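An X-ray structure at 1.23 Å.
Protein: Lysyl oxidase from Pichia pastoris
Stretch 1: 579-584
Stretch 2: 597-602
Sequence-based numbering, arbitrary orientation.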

# COMPACT_ATOMS: atom_id res chain seq x y z
N GLY A 579 -7.34 -0.82 0.17
CA GLY A 579 -8.47 -1.71 0.30
C GLY A 579 -9.24 -1.56 1.57
O GLY A 579 -9.88 -2.48 2.04
N GLY A 580 -9.25 -0.34 2.10
CA GLY A 580 -10.04 -0.04 3.26
C GLY A 580 -11.47 0.33 2.86
O GLY A 580 -11.94 1.44 3.10
N VAL A 581 -12.18 -0.65 2.29
CA VAL A 581 -13.53 -0.49 1.81
C VAL A 581 -14.44 -1.60 2.32
O VAL A 581 -13.99 -2.66 2.70
CB VAL A 581 -13.60 -0.41 0.27
CG1 VAL A 581 -12.65 0.70 -0.28
CG2 VAL A 581 -13.27 -1.72 -0.37
N HIS A 582 -15.73 -1.30 2.34
CA HIS A 582 -16.78 -2.21 2.75
C HIS A 582 -17.84 -2.34 1.65
O HIS A 582 -17.73 -1.72 0.59
CB HIS A 582 -17.40 -1.73 4.08
CG HIS A 582 -17.99 -0.37 4.04
ND1 HIS A 582 -19.13 -0.05 3.33
CD2 HIS A 582 -17.54 0.80 4.56
CE1 HIS A 582 -19.37 1.25 3.45
NE2 HIS A 582 -18.42 1.79 4.18
N ARG A 583 -18.86 -3.15 1.89
CA ARG A 583 -19.89 -3.37 0.91
C ARG A 583 -20.52 -2.09 0.45
O ARG A 583 -20.82 -1.20 1.25
CB ARG A 583 -21.01 -4.25 1.46
CG ARG A 583 -20.70 -5.71 1.65
CD ARG A 583 -21.85 -6.44 2.37
NE ARG A 583 -23.03 -6.51 1.55
CZ ARG A 583 -24.28 -6.56 1.99
NH1 ARG A 583 -24.55 -6.48 3.28
NH2 ARG A 583 -25.27 -6.68 1.13
N ILE A 584 -20.79 -2.02 -0.83
CA ILE A 584 -21.64 -0.98 -1.44
C ILE A 584 -23.11 -1.26 -1.17
O ILE A 584 -23.84 -0.38 -0.72
CB ILE A 584 -21.36 -0.86 -2.94
CG1 ILE A 584 -19.91 -0.44 -3.16
CG2 ILE A 584 -22.35 0.13 -3.59
CD1 ILE A 584 -19.41 -0.57 -4.59
N TRP A 597 -21.21 -8.05 9.35
CA TRP A 597 -19.93 -7.43 9.63
C TRP A 597 -19.36 -6.63 8.46
O TRP A 597 -18.44 -5.86 8.66
CB TRP A 597 -18.90 -8.54 9.99
CG TRP A 597 -18.78 -9.59 8.95
CD1 TRP A 597 -19.53 -10.73 8.88
CD2 TRP A 597 -18.06 -9.52 7.74
NE1 TRP A 597 -19.27 -11.39 7.72
CE2 TRP A 597 -18.36 -10.66 7.00
CE3 TRP A 597 -17.11 -8.62 7.22
CZ2 TRP A 597 -17.78 -10.93 5.76
CZ3 TRP A 597 -16.51 -8.91 6.00
CH2 TRP A 597 -16.85 -10.05 5.30
N ALA A 598 -19.92 -6.81 7.25
CA ALA A 598 -19.25 -6.34 6.03
C ALA A 598 -19.66 -4.93 5.59
O ALA A 598 -19.27 -4.48 4.54
CB ALA A 598 -19.45 -7.33 4.92
N ARG A 599 -20.36 -4.21 6.46
CA ARG A 599 -21.02 -2.96 6.14
C ARG A 599 -20.29 -1.69 6.60
O ARG A 599 -20.71 -0.60 6.20
CB ARG A 599 -22.42 -2.94 6.76
CG ARG A 599 -22.46 -3.13 8.28
CD ARG A 599 -23.87 -3.28 8.80
NE ARG A 599 -23.89 -3.69 10.22
CZ ARG A 599 -23.82 -2.85 11.22
NH1 ARG A 599 -23.78 -1.55 11.04
NH2 ARG A 599 -23.85 -3.33 12.45
N SER A 600 -19.21 -1.86 7.38
CA SER A 600 -18.37 -0.76 7.83
C SER A 600 -16.94 -1.22 7.72
O SER A 600 -16.68 -2.40 7.51
CB SER A 600 -18.70 -0.39 9.28
OG SER A 600 -20.08 -0.04 9.34
N ASN A 601 -15.99 -0.31 7.89
CA ASN A 601 -14.58 -0.72 7.82
C ASN A 601 -14.10 -1.61 8.98
O ASN A 601 -13.27 -2.49 8.79
CB ASN A 601 -13.65 0.49 7.70
CG ASN A 601 -13.82 1.27 6.43
OD1 ASN A 601 -13.98 2.50 6.48
ND2 ASN A 601 -13.74 0.61 5.30
N LEU A 602 -14.60 -1.31 10.18
CA LEU A 602 -14.18 -2.05 11.36
C LEU A 602 -15.21 -1.90 12.49
O LEU A 602 -16.01 -0.95 12.53
CB LEU A 602 -12.79 -1.74 11.80
CG LEU A 602 -12.18 -0.78 12.77
CD1 LEU A 602 -12.69 -0.80 14.15
CD2 LEU A 602 -10.69 -1.13 12.84
O HOH W 1 -12.82 -2.08 5.15

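Residues 579-584 run as an irregular segment without helix or strand, and the part of 597-602 that meets them is likewise not built on a sheet pairing. The nearest CA atoms across the stretches are those of Arg583 and Arg599, 5.4 Å apart, and the contact buries a modest 312 Å² summed over both sides. One direct backbone hydrogen bond joins them: Arg583 N donates to Ala598 O at 3.0 Å, and its angle of 173° makes it nearly linear. Within the first stretch, Val581 N makes a weak hydrogen bond to Gly579 O (2.9 Å), closing a tight turn around Gly580; Gly579 itself has a positive phi of 75°, a conformation that favours glycine.

Of all residues here, His582 has the most surface covered by the other stretch. Its CA-to-CB bond points toward the second stretch, and with chi1 in the p well the ring sits with Arg599 O over one face. That placement explains why His582 ND1 and Arg599 O, although 3.3 Å apart, do not form a hydrogen bond: the acceptor lies off the ring plane, where an N-H cannot point at it. ND1 instead donates to Arg583 O within its own stretch (2.9 Å, 153°).

Beside the backbone hydrogen bond, the aliphatic part of Arg583 adds a nonpolar contact, with its CD 3.6 Å from Ala598 CB, while its NE and NH2 are hydrogen-bonded elsewhere in the structure.

At the other end, the Asn601 side chain reaches back to the first stretch. Its ND2 donates a weak hydrogen bond to Gly580 O (3.0 Å, 121°) and a second hydrogen bond to water 1 (2.8 Å from ND2 to the water O). The same water donates weakly to Val581 O, 2.8 Å from its own O, so it bridges the Asn601 amide to the Val581 backbone.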